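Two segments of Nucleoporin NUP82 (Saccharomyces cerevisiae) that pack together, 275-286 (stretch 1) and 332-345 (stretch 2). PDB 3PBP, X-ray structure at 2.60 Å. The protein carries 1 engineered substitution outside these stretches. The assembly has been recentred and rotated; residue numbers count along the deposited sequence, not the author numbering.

Stretch 1 (275-286) EYRLAKVQGPFT
Stretch 2 332-345: EMSMSWDVDNYVYN

Two largely extended, irregular segments of Nucleoporin NUP82, 275-286 and 332-345, lie against each other and bury 815 Å² counted over both sides. The register is set by CA pairs: A279 CA lies 4.0 Å from W337 CA, Q282 CA lies 5.0 Å from Y342 CA, and G283 CA lies 5.2 Å from V343 CA, so numbers rise together in these pairs, while 332-336 runs the other way. Between the first two pairs stretch 1 advances three residues and stretch 2 five; the surplus is taken up at D338-N341, where V339 (phi/psi -31/114) and N341 (48/36) bend the chain.

At the start of stretch 1, Y276 and R277 have compact backbone angles (-80/-1 and -96/-11), and from L278 to Q282 the chain is extended. The W337 side chain (chi1 m, -67°; chi2 -101°) reaches into this turn. Its NE1 donates to Y276 O at 2.9 Å, while L278 O sits 3.3 Å from W337 CD1; both carbonyl oxygens lie at the ring edge, near its plane. The small side chain of A279 lies alongside, its CB 4.1 Å from W337 CD1 and 3.5 Å from S336 O. Next, K280 N makes a weak bond to W337 O at 3.1 Å.

K280 points its CA-CB bond toward stretch 2 and runs out along the bend as a long rod, chi1 m (-74°) and the remaining three torsions t. At its tip, NZ forms a salt bridge with D340 OD1 at 2.6 Å. D340 starts away from stretch 1, but chi1 m (-62°) brings its carboxylate back to the lysine. This pair lies at the exposed margin, where charged groups are at home.

Q282 is the buried bump that fills the hollow between the two arms of stretch 2. With chi1 m (-62°), chi2 t (-167°) and chi3 43°, its amide passes S336 CB, 3.8 Å from NE2, and donates from NE2 to S334 O at 3.0 Å. OE1 stands 3.3 Å from Y342 CD2, at the ring edge, and 3.4 Å from M333 CE. The amide suits this place because NE2 donates to S334 O, while OE1 is hydrogen-bonded just outside the stretches. Behind it, S334 OG and Y342 OH share a 2.8 Å hydrogen bond that ties the two arms of stretch 2 together; Y342 has chi1 t, chi2 62°.

Along the backbone, Y342 O receives G283 N at 3.0 Å and meets Q282 CA at 3.2 Å in a CA-H...O contact. G283 adopts 127/178, angles at which a CB would jam against the carbonyl oxygen of Q282, so glycine fits. A cis peptide leads into P284, and V343 (chi1 t) packs CG2 3.4 Å from G283 O and 4.5 Å from P284 CD.

Near the end of stretch 1, F285 (chi1 -92°, chi2 66°) meets the first arm of stretch 2 in an apolar contact, its CZ within 3.6 Å of SE of selenomethionine M333 (m, t, p), which meets the ring at its edge, 4.9 Å from SE to the F285 ring centroid.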

# COMPACT_ATOMS: atom_id res chain seq x y z
N GLU A 275 -0.86 -13.23 15.32
CA GLU A 275 -0.89 -12.06 16.18
C GLU A 275 -0.04 -10.91 15.67
O GLU A 275 -0.46 -9.75 15.70
CB GLU A 275 -0.45 -12.42 17.61
CG GLU A 275 -1.32 -13.48 18.28
CD GLU A 275 -0.90 -14.92 17.95
OE1 GLU A 275 0.22 -15.32 18.35
OE2 GLU A 275 -1.68 -15.65 17.29
N TYR A 276 1.16 -11.23 15.18
CA TYR A 276 2.10 -10.22 14.66
C TYR A 276 1.79 -9.75 13.25
O TYR A 276 2.49 -8.89 12.73
CB TYR A 276 3.53 -10.76 14.68
CG TYR A 276 3.98 -11.27 16.02
CD1 TYR A 276 3.72 -12.58 16.41
CD2 TYR A 276 4.66 -10.44 16.91
CE1 TYR A 276 4.13 -13.05 17.65
CE2 TYR A 276 5.08 -10.90 18.15
CZ TYR A 276 4.82 -12.21 18.52
OH TYR A 276 5.23 -12.65 19.75
N ARG A 277 0.76 -10.30 12.63
CA ARG A 277 0.43 -9.91 11.27
C ARG A 277 -0.64 -8.85 11.14
O ARG A 277 -0.86 -8.31 10.04
CB ARG A 277 0.05 -11.15 10.47
CG ARG A 277 1.14 -12.20 10.48
CD ARG A 277 1.24 -12.86 9.15
NE ARG A 277 0.30 -13.97 9.00
CZ ARG A 277 -0.35 -14.23 7.88
NH1 ARG A 277 -0.17 -13.46 6.81
NH2 ARG A 277 -1.14 -15.29 7.80
N LEU A 278 -1.33 -8.54 12.24
CA LEU A 278 -2.36 -7.52 12.23
C LEU A 278 -1.71 -6.18 12.53
O LEU A 278 -1.38 -5.89 13.68
CB LEU A 278 -3.43 -7.83 13.27
CG LEU A 278 -4.28 -9.07 12.99
CD1 LEU A 278 -5.11 -9.43 14.21
CD2 LEU A 278 -5.16 -8.82 11.77
N ALA A 279 -1.50 -5.37 11.51
CA ALA A 279 -0.85 -4.09 11.71
C ALA A 279 -1.67 -2.95 11.13
O ALA A 279 -2.28 -3.09 10.07
CB ALA A 279 0.52 -4.12 11.09
N LYS A 280 -1.68 -1.82 11.83
CA LYS A 280 -2.41 -0.67 11.35
C LYS A 280 -1.53 0.25 10.52
O LYS A 280 -0.35 0.46 10.82
CB LYS A 280 -3.03 0.09 12.53
CG LYS A 280 -4.22 -0.61 13.13
CD LYS A 280 -4.94 0.25 14.14
CE LYS A 280 -6.19 -0.47 14.65
NZ LYS A 280 -6.98 0.33 15.65
N VAL A 281 -2.13 0.79 9.46
CA VAL A 281 -1.43 1.69 8.55
C VAL A 281 -0.79 2.89 9.21
O VAL A 281 -1.31 3.46 10.16
CB VAL A 281 -2.37 2.26 7.48
CG1 VAL A 281 -1.79 1.96 6.10
CG2 VAL A 281 -3.76 1.69 7.64
N GLN A 282 0.36 3.26 8.66
CA GLN A 282 1.11 4.41 9.11
C GLN A 282 0.94 5.44 7.98
O GLN A 282 0.69 5.06 6.83
CB GLN A 282 2.59 4.06 9.28
CG GLN A 282 2.86 3.01 10.30
CD GLN A 282 4.33 2.91 10.66
OE1 GLN A 282 5.01 3.93 10.82
NE2 GLN A 282 4.83 1.69 10.80
N GLY A 283 1.05 6.73 8.31
CA GLY A 283 0.89 7.76 7.30
C GLY A 283 -0.13 8.84 7.64
O GLY A 283 -0.81 8.77 8.67
N PRO A 284 -0.30 9.83 6.76
CA PRO A 284 0.42 9.94 5.49
C PRO A 284 1.89 10.29 5.64
O PRO A 284 2.30 10.92 6.61
CB PRO A 284 -0.33 11.03 4.72
CG PRO A 284 -1.36 11.59 5.71
CD PRO A 284 -0.95 11.11 7.07
N PHE A 285 2.68 9.87 4.66
CA PHE A 285 4.08 10.17 4.65
C PHE A 285 4.19 11.62 4.23
O PHE A 285 3.36 12.15 3.49
CB PHE A 285 4.82 9.31 3.63
CG PHE A 285 5.37 8.04 4.18
CD1 PHE A 285 4.51 7.04 4.62
CD2 PHE A 285 6.73 7.84 4.26
CE1 PHE A 285 5.02 5.86 5.13
CE2 PHE A 285 7.25 6.66 4.77
CZ PHE A 285 6.39 5.67 5.20
N THR A 286 5.25 12.26 4.70
CA THR A 286 5.54 13.63 4.36
C THR A 286 6.34 13.56 3.05
O THR A 286 7.26 12.76 2.95
CB THR A 286 6.36 14.24 5.48
OG1 THR A 286 5.51 15.05 6.28
CG2 THR A 286 7.48 15.05 4.95
N GLU A 332 14.27 6.31 9.38
CA GLU A 332 14.00 4.89 9.59
C GLU A 332 12.66 4.73 10.32
O GLU A 332 12.45 5.30 11.40
CB GLU A 332 15.13 4.28 10.42
CG GLU A 332 15.08 2.77 10.53
CD GLU A 332 15.15 2.07 9.19
OE1 GLU A 332 16.10 2.37 8.43
OE2 GLU A 332 14.27 1.23 8.91
N MSE A 333 11.75 3.98 9.71
CA MSE A 333 10.45 3.77 10.34
C MSE A 333 10.58 2.74 11.45
O MSE A 333 11.54 1.97 11.51
CB MSE A 333 9.44 3.20 9.34
CG MSE A 333 9.10 4.06 8.14
SE MSE A 333 8.04 2.98 6.86
CE MSE A 333 6.37 2.90 7.87
N SER A 334 9.59 2.74 12.33
CA SER A 334 9.54 1.78 13.40
C SER A 334 8.28 0.99 13.09
O SER A 334 7.33 1.50 12.49
CB SER A 334 9.37 2.45 14.76
OG SER A 334 8.07 2.99 14.90
N MSE A 335 8.28 -0.28 13.47
CA MSE A 335 7.12 -1.11 13.24
C MSE A 335 5.98 -0.67 14.16
O MSE A 335 6.22 -0.17 15.26
CB MSE A 335 7.49 -2.56 13.49
CG MSE A 335 8.33 -3.11 12.38
SE MSE A 335 9.08 -4.84 12.73
CE MSE A 335 7.50 -5.85 12.98
N SER A 336 4.75 -0.83 13.70
CA SER A 336 3.59 -0.43 14.49
C SER A 336 2.41 -1.35 14.19
O SER A 336 2.14 -1.69 13.05
CB SER A 336 3.23 1.02 14.17
OG SER A 336 2.14 1.45 14.96
N TRP A 337 1.70 -1.74 15.25
CA TRP A 337 0.57 -2.64 15.10
C TRP A 337 -0.76 -2.05 15.57
O TRP A 337 -1.75 -2.18 14.86
CB TRP A 337 0.83 -3.93 15.85
CG TRP A 337 1.94 -4.80 15.30
CD1 TRP A 337 1.79 -5.92 14.52
CD2 TRP A 337 3.33 -4.71 15.61
NE1 TRP A 337 3.01 -6.54 14.35
CE2 TRP A 337 3.97 -5.82 15.01
CE3 TRP A 337 4.11 -3.80 16.34
CZ2 TRP A 337 5.34 -6.05 15.13
CZ3 TRP A 337 5.48 -4.04 16.45
CH2 TRP A 337 6.08 -5.15 15.85
N ASP A 338 -0.78 -1.42 16.75
CA ASP A 338 -2.00 -0.82 17.32
C ASP A 338 -2.24 0.62 16.90
O ASP A 338 -3.25 0.94 16.29
CB ASP A 338 -1.97 -0.77 18.84
CG ASP A 338 -1.30 -1.94 19.44
OD1 ASP A 338 -1.76 -3.07 19.18
OD2 ASP A 338 -0.31 -1.74 20.18
N VAL A 339 -1.31 1.48 17.29
CA VAL A 339 -1.40 2.91 17.03
C VAL A 339 -2.13 3.36 15.77
O VAL A 339 -1.69 3.09 14.65
CB VAL A 339 0.01 3.52 17.04
CG1 VAL A 339 -0.10 5.02 17.18
CG2 VAL A 339 0.83 2.93 18.17
N ASP A 340 -3.26 4.05 15.96
CA ASP A 340 -4.03 4.60 14.85
C ASP A 340 -3.34 5.87 14.40
O ASP A 340 -2.78 6.60 15.22
CB ASP A 340 -5.45 4.98 15.26
CG ASP A 340 -6.26 3.81 15.74
OD1 ASP A 340 -6.19 2.75 15.10
OD2 ASP A 340 -6.97 3.97 16.76
N ASN A 341 -3.41 6.16 13.12
CA ASN A 341 -2.79 7.36 12.58
C ASN A 341 -1.36 7.55 13.06
O ASN A 341 -0.91 8.67 13.31
CB ASN A 341 -3.63 8.56 12.96
CG ASN A 341 -5.05 8.41 12.49
OD1 ASN A 341 -5.31 8.39 11.28
ND2 ASN A 341 -5.98 8.27 13.44
N TYR A 342 -0.64 6.44 13.20
CA TYR A 342 0.74 6.51 13.61
C TYR A 342 1.53 7.12 12.47
O TYR A 342 1.41 6.71 11.31
CB TYR A 342 1.29 5.13 13.91
CG TYR A 342 2.69 5.13 14.48
CD1 TYR A 342 2.97 5.75 15.69
CD2 TYR A 342 3.71 4.46 13.83
CE1 TYR A 342 4.24 5.68 16.26
CE2 TYR A 342 4.99 4.39 14.39
CZ TYR A 342 5.24 5.00 15.60
OH TYR A 342 6.49 4.88 16.16
N VAL A 343 2.30 8.12 12.81
CA VAL A 343 3.17 8.77 11.86
C VAL A 343 4.42 8.77 12.71
O VAL A 343 4.32 8.68 13.94
CB VAL A 343 2.74 10.22 11.60
CG1 VAL A 343 3.89 10.96 10.95
CG2 VAL A 343 1.53 10.26 10.70
N TYR A 344 5.58 8.83 12.09
CA TYR A 344 6.83 8.84 12.84
C TYR A 344 7.88 8.37 11.88
O TYR A 344 7.93 7.22 11.49
CB TYR A 344 6.81 7.92 14.07
CG TYR A 344 8.16 7.91 14.75
CD1 TYR A 344 8.67 9.07 15.36
CD2 TYR A 344 9.00 6.79 14.68
CE1 TYR A 344 9.99 9.12 15.85
CE2 TYR A 344 10.31 6.83 15.17
CZ TYR A 344 10.80 8.00 15.75
OH TYR A 344 12.12 8.05 16.18
N ASN A 345 8.73 9.30 11.51
CA ASN A 345 9.76 9.01 10.56
C ASN A 345 9.14 8.52 9.25
O ASN A 345 9.80 7.88 8.44
CB ASN A 345 10.74 8.00 11.16
CG ASN A 345 11.57 8.62 12.26
OD1 ASN A 345 11.37 9.78 12.63
ND2 ASN A 345 12.52 7.86 12.79